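Local atomic coordinates of N-Acetyltransferase, PseH (Campylobacter jejuni subsp. jejuni PT14, PDB entry 4XPL), a protein that catalyses the acetyl-coenzyme A-dependent N-4 acetylation of a UDP-linked amino sugar, the third step in making pseudaminic acid, which modifies flagellin. Residues F87-K92 and L131-Q136; N104-Y109 and N117-Y122; I8-F13 and G73-V78. The protein carries 8 engineered substitutions. One frame throughout, in Å; residues are numbered along the deposited sequence.

Contact 1: residues F87-K92 and L131-Q136. With ACO (acetyl coenzyme *a), chain B.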
loop_
_atom_site.group_PDB
_atom_site.type_symbol
_atom_site.label_atom_id
_atom_site.label_comp_id
_atom_site.label_asym_id
_atom_site.label_seq_id
_atom_site.Cartn_x
_atom_site.Cartn_y
_atom_site.Cartn_z
ATOM N N PHE A 87 6.619 -0.319 1.543
ATOM C CA PHE A 87 5.265 -0.509 1.097
ATOM C C PHE A 87 4.305 -0.634 2.253
ATOM O O PHE A 87 4.686 -0.929 3.400
ATOM C CB PHE A 87 5.138 -1.757 0.199
ATOM C CG PHE A 87 5.212 -3.047 0.945
ATOM C CD1 PHE A 87 6.422 -3.670 1.146
ATOM C CD2 PHE A 87 4.071 -3.621 1.470
ATOM C CE1 PHE A 87 6.509 -4.838 1.835
ATOM C CE2 PHE A 87 4.144 -4.801 2.180
ATOM C CZ PHE A 87 5.355 -5.416 2.360
ATOM N N GLY A 88 3.041 -0.452 1.901
ATOM C CA GLY A 88 1.924 -0.607 2.807
ATOM C C GLY A 88 0.720 -1.134 2.040
ATOM O O GLY A 88 0.686 -1.113 0.797
ATOM N N LEU A 89 -0.246 -1.661 2.786
ATOM C CA LEU A 89 -1.479 -2.210 2.182
ATOM C C LEU A 89 -2.612 -2.086 3.181
ATOM O O LEU A 89 -2.378 -2.002 4.407
ATOM C CB LEU A 89 -1.280 -3.662 1.767
ATOM C CG LEU A 89 -1.224 -4.773 2.809
ATOM C CD1 LEU A 89 -1.435 -6.178 2.237
ATOM C CD2 LEU A 89 0.086 -4.686 3.550
ATOM N N TYR A 90 -3.819 -2.009 2.654
ATOM C CA TYR A 90 -4.996 -1.854 3.461
ATOM C C TYR A 90 -6.170 -2.517 2.742
ATOM O O TYR A 90 -6.529 -2.099 1.632
ATOM C CB TYR A 90 -5.233 -0.356 3.732
ATOM C CG TYR A 90 -6.137 -0.081 4.898
ATOM C CD1 TYR A 90 -7.508 -0.158 4.764
ATOM C CD2 TYR A 90 -5.622 0.273 6.146
ATOM C CE1 TYR A 90 -8.358 0.087 5.828
ATOM C CE2 TYR A 90 -6.478 0.525 7.227
ATOM C CZ TYR A 90 -7.850 0.421 7.047
ATOM O OH TYR A 90 -8.726 0.666 8.082
ATOM N N ALA A 91 -6.765 -3.545 3.350
ATOM C CA ALA A 91 -7.934 -4.194 2.737
ATOM C C ALA A 91 -9.169 -3.306 2.927
ATOM O O ALA A 91 -9.306 -2.617 3.942
ATOM C CB ALA A 91 -8.185 -5.603 3.325
ATOM N N LYS A 92 -10.051 -3.298 1.942
ATOM C CA LYS A 92 -11.361 -2.696 2.110
ATOM C C LYS A 92 -11.929 -3.356 3.374
ATOM O O LYS A 92 -11.817 -4.576 3.526
ATOM C CB LYS A 92 -12.232 -2.924 0.863
ATOM C CG LYS A 92 -13.610 -2.244 0.864
ATOM C CD LYS A 92 -14.260 -2.322 -0.520
ATOM C CE LYS A 92 -15.495 -1.436 -0.635
ATOM N NZ LYS A 92 -16.559 -1.839 0.322
ATOM N N LEU A 131 2.113 -9.545 9.800
ATOM C CA LEU A 131 3.341 -10.342 9.902
ATOM C C LEU A 131 3.222 -11.707 9.242
ATOM O O LEU A 131 4.081 -12.088 8.475
ATOM C CB LEU A 131 3.757 -10.521 11.343
ATOM C CG LEU A 131 4.333 -9.248 11.933
ATOM C CD1 LEU A 131 4.331 -9.358 13.509
ATOM C CD2 LEU A 131 5.727 -9.024 11.345
ATOM N N LYS A 132 2.163 -12.430 9.553
ATOM C CA LYS A 132 1.923 -13.741 8.964
ATOM C C LYS A 132 1.889 -13.652 7.422
ATOM O O LYS A 132 2.460 -14.484 6.708
ATOM C CB LYS A 132 0.593 -14.267 9.482
ATOM C CG LYS A 132 0.206 -15.691 9.012
ATOM C CD LYS A 132 1.337 -16.659 9.327
ATOM C CE LYS A 132 0.892 -18.088 9.448
ATOM N NZ LYS A 132 1.908 -18.800 10.308
ATOM N N LEU A 133 1.233 -12.614 6.923
ATOM C CA LEU A 133 1.080 -12.428 5.489
ATOM C C LEU A 133 2.437 -12.201 4.848
ATOM O O LEU A 133 2.736 -12.771 3.808
ATOM C CB LEU A 133 0.174 -11.226 5.240
ATOM C CG LEU A 133 -0.418 -11.098 3.873
ATOM C CD1 LEU A 133 -1.205 -12.368 3.523
ATOM C CD2 LEU A 133 -1.280 -9.830 3.851
ATOM N N TYR A 134 3.260 -11.368 5.486
ATOM C CA TYR A 134 4.612 -11.071 4.995
ATOM C C TYR A 134 5.493 -12.319 5.030
ATOM O O TYR A 134 6.221 -12.606 4.072
ATOM C CB TYR A 134 5.254 -9.937 5.820
ATOM C CG TYR A 134 4.538 -8.591 5.709
ATOM C CD1 TYR A 134 3.475 -8.400 4.820
ATOM C CD2 TYR A 134 4.916 -7.510 6.504
ATOM C CE1 TYR A 134 2.812 -7.194 4.739
ATOM C CE2 TYR A 134 4.246 -6.258 6.395
ATOM C CZ TYR A 134 3.214 -6.121 5.513
ATOM O OH TYR A 134 2.536 -4.917 5.407
ATOM N N GLN A 135 5.421 -13.070 6.124
ATOM C CA GLN A 135 6.189 -14.308 6.264
ATOM C C GLN A 135 5.763 -15.301 5.192
ATOM O O GLN A 135 6.600 -16.007 4.623
ATOM C CB GLN A 135 5.983 -14.929 7.658
ATOM C CG GLN A 135 6.521 -16.342 7.818
ATOM C CD GLN A 135 5.429 -17.370 8.032
ATOM O OE1 GLN A 135 4.957 -17.554 9.172
ATOM N NE2 GLN A 135 5.032 -18.067 6.957
ATOM N N GLN A 136 4.462 -15.369 4.919
ATOM C CA GLN A 136 3.965 -16.288 3.888
ATOM C C GLN A 136 4.472 -15.925 2.491
ATOM O O GLN A 136 4.518 -16.769 1.613
ATOM C CB GLN A 136 2.434 -16.336 3.887
ATOM C CG GLN A 136 1.864 -17.104 5.069
ATOM C CD GLN A 136 0.356 -17.058 5.158
ATOM O OE1 GLN A 136 -0.248 -17.900 5.823
ATOM N NE2 GLN A 136 -0.260 -16.085 4.510
HETATM N N1A ACO B . -1.453 -15.059 14.159
HETATM C C2A ACO B . -1.056 -15.565 12.972
HETATM N N3A ACO B . -1.812 -15.480 11.857
HETATM C C4A ACO B . -3.032 -14.871 11.856
HETATM C C5A ACO B . -3.529 -14.287 13.110
HETATM C C6A ACO B . -2.645 -14.423 14.304
HETATM N N6A ACO B . -3.009 -13.929 15.516
HETATM N N7A ACO B . -4.742 -13.761 12.826
HETATM C C8A ACO B . -5.000 -13.985 11.506
HETATM N N9A ACO B . -3.973 -14.646 10.927
HETATM C C1B ACO B . -3.829 -15.081 9.502
HETATM C C2B ACO B . -5.126 -15.550 8.853
HETATM O O2B ACO B . -5.471 -16.880 9.252
HETATM C C3B ACO B . -4.754 -15.452 7.390
HETATM O O3B ACO B . -4.066 -16.649 7.028
HETATM P P3B ACO B . -3.818 -17.132 5.505
HETATM O O7A ACO B . -2.974 -16.040 4.854
HETATM O O8A ACO B . -3.045 -18.416 5.699
HETATM O O9A ACO B . -5.199 -17.317 4.907
HETATM C C4B ACO B . -3.839 -14.229 7.313
HETATM O O4B ACO B . -3.338 -14.031 8.645
HETATM C C5B ACO B . -4.575 -12.986 6.801
HETATM O O5B ACO B . -5.805 -12.785 7.517
HETATM P P1A ACO B . -7.184 -12.281 6.831
HETATM O O1A ACO B . -8.249 -12.122 7.880
HETATM O O2A ACO B . -7.456 -13.094 5.583
HETATM O O3A ACO B . -6.892 -10.736 6.489
HETATM P P2A ACO B . -6.677 -10.173 5.015
HETATM O O4A ACO B . -5.772 -11.100 4.247
HETATM O O5A ACO B . -8.057 -9.889 4.457
HETATM O O6A ACO B . -6.025 -8.723 5.297
HETATM C CBP ACO B . -4.492 -7.056 5.931
HETATM C CCP ACO B . -4.751 -8.542 5.908
HETATM C CDP ACO B . -4.493 -6.540 4.462
HETATM C CEP ACO B . -3.135 -6.796 6.599
HETATM C CAP ACO B . -5.628 -6.419 6.749
HETATM O OAP ACO B . -5.678 -6.990 8.080
HETATM C C9P ACO B . -5.498 -4.934 6.865
HETATM O O9P ACO B . -5.798 -4.193 5.927
HETATM N N8P ACO B . -5.083 -4.477 8.050
HETATM C C7P ACO B . -5.003 -3.050 8.340
HETATM C C6P ACO B . -3.883 -2.375 7.536
HETATM C C5P ACO B . -2.527 -2.975 7.857
HETATM O O5P ACO B . -2.244 -3.336 9.005
HETATM N N4P ACO B . -1.642 -3.041 6.862
HETATM C C3P ACO B . -0.235 -3.372 7.143
HETATM C C2P ACO B . 0.539 -2.109 7.587
HETATM S S1P ACO B . 0.625 -1.021 6.182
HETATM C C ACO B . -0.520 0.164 6.422
HETATM O O ACO B . -1.256 0.132 7.417
HETATM C CH3 ACO B . -0.638 1.237 5.368
HETATM O O HOH W 1 3.682 -2.552 5.662
#
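Phe87 meets Tyr134 in a T-shaped pair. The phenyl edge is directed at one face of the tyrosine, offset toward its rim, with ring centroids 5.2 Å apart and planes at 68°. A first torsion of 74°, which sets Phe87 CG between its own backbone N and carbonyl carbon, brings CE2 and CZ across to that face. The same two residues are also joined through water: one molecule donates to Phe87 O at 3.0 Å and lies 2.6 Å from Tyr134 OH, tying the phenol end to the strand carbonyl. At Gly88 the strand has no side chain, and its CA comes to 3.6 Å from the thioester sulfur S1P of acetyl coenzyme A. Leu89 is divided between two partners. Its CD2 lies at the edge of the Tyr134 ring, in plane and close to the hydroxyl (CD2 to OH 3.1 Å), while CD1 packs against CD2 of Leu133. Leu89 O accepts a hydrogen bond from N4P of the pantetheine arm at 2.8 Å. Tyr90 lays its ring obliquely beside C6P, and Ala91 N then donates to O9P, also at 2.8 Å. Alternating amide bonds of this kind, made by the arm with a strand as if it were another strand, are characteristic of the GNAT fold. From the helix, Gln136 NE2 reaches the 3'-phosphate, donating to O7A at 2.7 Å and 170°, so the strand grips the pantetheine arm and the helix the 3'-phosphate. Strand 84-91 lies between strand 70-78, bonded through Asp76 and Val74, and strand 118-124, whose Leu119 and Ala121 touch Phe87. On helix 128-136, Leu133 and Tyr134 pack on Met103 of helix 99-114, and Tyr134 also reaches Val123 and Val151 of the sheet.

Contact 2: residues N104-Y109 and N117-Y122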
loop_
_atom_site.group_PDB
_atom_site.type_symbol
_atom_site.label_atom_id
_atom_site.label_comp_id
_atom_site.label_asym_id
_atom_site.label_seq_id
_atom_site.Cartn_x
_atom_site.Cartn_y
_atom_site.Cartn_z
ATOM N N ASN A 104 0.447 -9.937 -3.766
ATOM C CA ASN A 104 0.858 -10.274 -5.130
ATOM C C ASN A 104 1.074 -9.022 -5.965
ATOM O O ASN A 104 2.050 -8.939 -6.704
ATOM C CB ASN A 104 -0.182 -11.151 -5.873
ATOM C CG ASN A 104 -0.255 -12.581 -5.341
ATOM O OD1 ASN A 104 0.706 -13.109 -4.728
ATOM N ND2 ASN A 104 -1.420 -13.216 -5.555
ATOM N N GLU A 105 0.122 -8.092 -5.912
ATOM C CA GLU A 105 0.235 -6.849 -6.657
ATOM C C GLU A 105 1.409 -5.978 -6.227
ATOM O O GLU A 105 2.077 -5.372 -7.073
ATOM C CB GLU A 105 -1.053 -6.035 -6.563
ATOM C CG GLU A 105 -2.245 -6.696 -7.197
ATOM C CD GLU A 105 -2.032 -7.045 -8.674
ATOM O OE1 GLU A 105 -1.619 -6.150 -9.437
ATOM O OE2 GLU A 105 -2.270 -8.203 -9.044
ATOM N N ILE A 106 1.641 -5.895 -4.925
ATOM C CA ILE A 106 2.755 -5.125 -4.391
ATOM C C ILE A 106 4.078 -5.657 -4.929
ATOM O O ILE A 106 4.917 -4.889 -5.396
ATOM C CB ILE A 106 2.786 -5.140 -2.831
ATOM C CG1 ILE A 106 1.713 -4.185 -2.266
ATOM C CG2 ILE A 106 4.201 -4.744 -2.282
ATOM C CD1 ILE A 106 1.175 -4.566 -0.936
ATOM N N ILE A 107 4.279 -6.965 -4.832
ATOM C CA ILE A 107 5.541 -7.579 -5.234
ATOM C C ILE A 107 5.745 -7.484 -6.743
ATOM O O ILE A 107 6.843 -7.082 -7.216
ATOM C CB ILE A 107 5.647 -9.055 -4.694
ATOM C CG1 ILE A 107 5.606 -9.045 -3.159
ATOM C CG2 ILE A 107 6.876 -9.727 -5.222
ATOM C CD1 ILE A 107 5.445 -10.394 -2.509
ATOM N N LYS A 108 4.704 -7.812 -7.510
ATOM C CA LYS A 108 4.767 -7.668 -8.948
ATOM C C LYS A 108 5.118 -6.238 -9.365
ATOM O O LYS A 108 6.046 -6.013 -10.146
ATOM C CB LYS A 108 3.443 -8.123 -9.599
ATOM C CG LYS A 108 3.474 -8.106 -11.115
ATOM C CD LYS A 108 2.180 -8.733 -11.704
ATOM C CE LYS A 108 2.205 -8.716 -13.237
ATOM N NZ LYS A 108 1.102 -9.547 -13.841
ATOM N N TYR A 109 4.386 -5.266 -8.837
ATOM C CA TYR A 109 4.616 -3.871 -9.215
ATOM C C TYR A 109 6.013 -3.406 -8.818
ATOM O O TYR A 109 6.719 -2.772 -9.589
ATOM C CB TYR A 109 3.564 -2.933 -8.585
ATOM C CG TYR A 109 3.619 -1.560 -9.203
ATOM C CD1 TYR A 109 2.908 -1.275 -10.345
ATOM C CD2 TYR A 109 4.364 -0.535 -8.619
ATOM C CE1 TYR A 109 2.965 -0.016 -10.942
ATOM C CE2 TYR A 109 4.434 0.726 -9.216
ATOM C CZ TYR A 109 3.722 0.982 -10.358
ATOM O OH TYR A 109 3.756 2.238 -10.944
ATOM N N ASN A 117 15.284 -3.931 -6.312
ATOM C CA ASN A 117 15.727 -5.246 -5.862
ATOM C C ASN A 117 15.240 -5.606 -4.464
ATOM O O ASN A 117 15.151 -6.807 -4.146
ATOM C CB ASN A 117 17.241 -5.368 -5.882
ATOM C CG ASN A 117 17.693 -6.818 -5.692
ATOM O OD1 ASN A 117 17.084 -7.750 -6.263
ATOM N ND2 ASN A 117 18.704 -7.027 -4.845
ATOM N N THR A 118 14.991 -4.598 -3.624
ATOM C CA THR A 118 14.583 -4.828 -2.237
ATOM C C THR A 118 13.249 -4.128 -1.888
ATOM O O THR A 118 13.110 -2.919 -2.055
ATOM C CB THR A 118 15.701 -4.366 -1.272
ATOM O OG1 THR A 118 16.935 -4.984 -1.665
ATOM C CG2 THR A 118 15.385 -4.735 0.188
ATOM N N LEU A 119 12.308 -4.920 -1.377
ATOM C CA LEU A 119 11.036 -4.468 -0.825
ATOM C C LEU A 119 11.104 -4.519 0.676
ATOM O O LEU A 119 11.430 -5.563 1.253
ATOM C CB LEU A 119 9.881 -5.378 -1.278
ATOM C CG LEU A 119 8.803 -4.890 -2.206
ATOM C CD1 LEU A 119 7.737 -6.005 -2.292
ATOM C CD2 LEU A 119 8.151 -3.531 -1.828
ATOM N N LYS A 120 10.775 -3.411 1.325
ATOM C CA LYS A 120 10.860 -3.307 2.773
ATOM C C LYS A 120 9.541 -2.830 3.385
ATOM O O LYS A 120 8.745 -2.115 2.759
ATOM C CB LYS A 120 11.984 -2.334 3.174
ATOM C CG LYS A 120 13.343 -2.632 2.522
ATOM C CD LYS A 120 14.385 -1.562 2.879
ATOM C CE LYS A 120 14.088 -0.253 2.161
ATOM N NZ LYS A 120 14.746 0.906 2.786
ATOM N N ALA A 121 9.312 -3.224 4.619
ATOM C CA ALA A 121 8.188 -2.696 5.378
ATOM C C ALA A 121 8.534 -2.709 6.843
ATOM O O ALA A 121 9.473 -3.371 7.266
ATOM C CB ALA A 121 6.910 -3.515 5.135
ATOM N N TYR A 122 7.742 -1.983 7.623
ATOM C CA TYR A 122 7.773 -2.105 9.072
ATOM C C TYR A 122 6.337 -2.111 9.585
ATOM O O TYR A 122 5.449 -1.497 8.985
ATOM C CB TYR A 122 8.588 -0.997 9.724
ATOM C CG TYR A 122 8.107 0.393 9.429
ATOM C CD1 TYR A 122 8.401 0.996 8.207
ATOM C CD2 TYR A 122 7.366 1.118 10.365
ATOM C CE1 TYR A 122 7.964 2.273 7.911
ATOM C CE2 TYR A 122 6.911 2.408 10.078
ATOM C CZ TYR A 122 7.220 2.978 8.843
ATOM O OH TYR A 122 6.798 4.254 8.530
#
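Ile106 and Ile107 share a first torsion, chi1 -77° and -61°, that places CG1 beside the backbone N and swings CG2 opposite it, yet they offer different branches to Leu119. Being successive residues, they leave the helix a little over a quarter turn apart. Ile106 aims its CB toward the strand and presents the CG2 methyl, whereas Ile107 flanks it and presents the CG1 methylene. Both close on a single atom: Leu119 CD1 lies 3.8 Å from Ile106 CG2 and equally 3.8 Å from Ile107 CG1. The leucine's own chi1 of -112° is well away from a staggered value, and in this pose CD2 also approaches Ile106 CG2, at 4.2 Å. Each isoleucine crosses the leucine at about a right angle, so a methyl is received between two neighbouring side chains. The elements joined here are the helix and second strand of a beta-alpha-beta crossover, in which strand 84-91, helix 99-114 and the parallel strand 118-124 follow one another; it belongs to the GNAT acetyltransferase domain. The closest CA pair, Ile107 and Leu119, is 7.7 Å apart, and the interface is small, 107 Å² summed over both sides. Around it the apolar surroundings continue: Leu119 also touches Cys85 and Phe139, and Ile106 touches Phe77 of strand 70-78. On the neighbouring antiparallel strand 148-154, the backbone of Leu153 is hydrogen-bonded to that of Leu119.

Contact 3: residues I8-F13 and G73-V78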
loop_
_atom_site.group_PDB
_atom_site.type_symbol
_atom_site.label_atom_id
_atom_site.label_comp_id
_atom_site.label_asym_id
_atom_site.label_seq_id
_atom_site.Cartn_x
_atom_site.Cartn_y
_atom_site.Cartn_z
ATOM N N ILE A 8 -7.233 -8.149 -12.099
ATOM C CA ILE A 8 -6.830 -7.195 -11.040
ATOM C C ILE A 8 -6.180 -5.981 -11.715
ATOM O O ILE A 8 -5.298 -6.124 -12.556
ATOM C CB ILE A 8 -5.842 -7.779 -9.979
ATOM C CG1 ILE A 8 -6.372 -9.078 -9.336
ATOM C CG2 ILE A 8 -5.526 -6.721 -8.901
ATOM C CD1 ILE A 8 -7.710 -8.974 -8.696
ATOM N N LYS A 9 -6.642 -4.799 -11.373
ATOM C CA LYS A 9 -6.175 -3.571 -11.992
ATOM C C LYS A 9 -5.844 -2.530 -10.904
ATOM O O LYS A 9 -6.457 -2.528 -9.844
ATOM C CB LYS A 9 -7.238 -3.005 -12.934
ATOM C CG LYS A 9 -7.375 -3.711 -14.296
ATOM C CD LYS A 9 -8.508 -3.012 -15.066
ATOM C CE LYS A 9 -8.526 -3.329 -16.559
ATOM N NZ LYS A 9 -7.850 -4.582 -16.891
ATOM N N LEU A 10 -4.856 -1.685 -11.195
ATOM C CA LEU A 10 -4.413 -0.625 -10.291
ATOM C C LEU A 10 -4.839 0.766 -10.761
ATOM O O LEU A 10 -4.527 1.177 -11.870
ATOM C CB LEU A 10 -2.890 -0.647 -10.166
ATOM C CG LEU A 10 -2.289 -1.992 -9.783
ATOM C CD1 LEU A 10 -0.767 -1.797 -9.700
ATOM C CD2 LEU A 10 -2.853 -2.464 -8.456
ATOM N N LYS A 11 -5.546 1.489 -9.925
ATOM C CA LYS A 11 -5.852 2.879 -10.237
ATOM C C LYS A 11 -4.998 3.790 -9.358
ATOM O O LYS A 11 -5.145 3.809 -8.150
ATOM C CB LYS A 11 -7.335 3.178 -10.070
ATOM C CG LYS A 11 -7.753 4.594 -10.462
ATOM C CD LYS A 11 -9.298 4.689 -10.588
ATOM C CE LYS A 11 -9.726 6.042 -11.052
ATOM N NZ LYS A 11 -11.201 6.090 -11.194
ATOM N N ASN A 12 -4.118 4.555 -10.000
ATOM C CA ASN A 12 -3.303 5.528 -9.298
ATOM C C ASN A 12 -4.170 6.567 -8.569
ATOM O O ASN A 12 -5.126 7.139 -9.135
ATOM C CB ASN A 12 -2.348 6.234 -10.262
ATOM C CG ASN A 12 -1.134 6.840 -9.548
ATOM O OD1 ASN A 12 -1.284 7.557 -8.554
ATOM N ND2 ASN A 12 0.078 6.555 -10.073
ATOM N N PHE A 13 -3.835 6.811 -7.302
ATOM C CA PHE A 13 -4.454 7.893 -6.537
ATOM C C PHE A 13 -4.466 9.243 -7.267
ATOM O O PHE A 13 -5.332 10.050 -6.991
ATOM C CB PHE A 13 -3.771 8.082 -5.158
ATOM C CG PHE A 13 -4.336 7.203 -4.056
ATOM C CD1 PHE A 13 -4.750 5.900 -4.305
ATOM C CD2 PHE A 13 -4.413 7.681 -2.748
ATOM C CE1 PHE A 13 -5.232 5.084 -3.286
ATOM C CE2 PHE A 13 -4.918 6.874 -1.727
ATOM C CZ PHE A 13 -5.329 5.568 -2.011
ATOM N N GLY A 73 -8.969 -2.955 -2.059
ATOM C CA GLY A 73 -8.048 -2.378 -1.083
ATOM C C GLY A 73 -7.192 -1.310 -1.709
ATOM O O GLY A 73 -7.424 -0.888 -2.865
ATOM N N VAL A 74 -6.225 -0.866 -0.921
ATOM C CA VAL A 74 -5.239 0.123 -1.349
ATOM C C VAL A 74 -3.855 -0.449 -1.107
ATOM O O VAL A 74 -3.598 -1.139 -0.083
ATOM C CB VAL A 74 -5.430 1.439 -0.551
ATOM C CG1 VAL A 74 -4.163 2.379 -0.586
ATOM C CG2 VAL A 74 -6.703 2.173 -1.011
ATOM N N ILE A 75 -2.946 -0.146 -2.016
ATOM C CA ILE A 75 -1.536 -0.424 -1.787
ATOM C C ILE A 75 -0.703 0.820 -1.990
ATOM O O ILE A 75 -1.129 1.736 -2.658
ATOM C CB ILE A 75 -1.025 -1.593 -2.688
ATOM C CG1 ILE A 75 -1.135 -1.257 -4.173
ATOM C CG2 ILE A 75 -1.767 -2.893 -2.351
ATOM C CD1 ILE A 75 -0.447 -2.300 -5.107
ATOM N N ASP A 76 0.481 0.854 -1.377
ATOM C CA ASP A 76 1.327 1.989 -1.503
ATOM C C ASP A 76 2.784 1.622 -1.442
ATOM O O ASP A 76 3.199 0.595 -0.819
ATOM C CB ASP A 76 1.001 3.099 -0.479
ATOM C CG ASP A 76 1.393 2.748 0.921
ATOM O OD1 ASP A 76 2.546 3.031 1.302
ATOM O OD2 ASP A 76 0.533 2.198 1.630
ATOM N N PHE A 77 3.548 2.496 -2.098
ATOM C CA PHE A 77 4.993 2.406 -2.165
ATOM C C PHE A 77 5.545 3.782 -1.815
ATOM O O PHE A 77 5.127 4.763 -2.400
ATOM C CB PHE A 77 5.411 2.012 -3.579
ATOM C CG PHE A 77 4.712 0.801 -4.109
ATOM C CD1 PHE A 77 3.501 0.916 -4.791
ATOM C CD2 PHE A 77 5.283 -0.449 -3.988
ATOM C CE1 PHE A 77 2.866 -0.203 -5.277
ATOM C CE2 PHE A 77 4.685 -1.554 -4.511
ATOM C CZ PHE A 77 3.475 -1.459 -5.145
ATOM N N VAL A 78 6.405 3.853 -0.796
ATOM C CA VAL A 78 6.976 5.094 -0.362
ATOM C C VAL A 78 8.485 4.914 -0.217
ATOM O O VAL A 78 9.005 3.767 -0.191
ATOM C CB VAL A 78 6.283 5.612 0.938
ATOM C CG1 VAL A 78 4.764 5.713 0.709
ATOM C CG2 VAL A 78 6.588 4.725 2.184
#
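Leu10 and Ile75 cross at about a right angle, as do Phe13 and Val74, but the two pairs lie on opposite faces of the mixed sheet of this GNAT fold. Strand 8-12 is its outermost strand on this side, and strand 61-67 runs between it and strand 70-78. The contact therefore reaches over an intervening strand, which the 9.0 Å between the CA atoms of Leu10 and Ile75 bears out, roughly twice the usual spacing of paired strands. On one face the meeting is of methyl ends alone: Leu10 CD2 stands 4.1 Å from Ile75 CD1. Neither CB points directly at the partner strand; Ile75 bridges the gap with an extended branch, its CG1 set between the backbone N and carbonyl carbon (chi1 62°). Helix 99-114 covers this face, with Tyr109 against Leu10 and with Leu102 and Ile106 against Ile75. On the other face Phe13, just past the end of the strand, directs its CB toward strand 70-78, and its side chain touches Phe50, Leu51 and Leu54 of helix 41-56. Both methyls of Val74 gather at the CE1-CZ side of the Phe13 ring. CG1 approaches obliquely, 3.7 Å from Phe13 CZ, while Val74 CG2 sits in the ring plane at its edge, 3.8 Å from the same CZ atom.

All three contacts are largely buried and join parts of one sheet, but they differ in what they face. Contact 1 mixes aromatic, water-mediated and cofactor interactions, as befits the ligand pocket; contacts 2 and 3 are purely apolar across their segments, and each of the two reaches one partly exposed residue, Ile107 in contact 2 and Leu10 in contact 3. Contact 1 is probably bonded to contact 2 by Phe87 N to Lys120 O and to contact 3 by Tyr90 O to Val74 N. Helix 99-114 ties the set together: Ile106 CD1 packs on Leu89 CB at 3.8 Å and on Ile75 CG2 at 3.7 Å.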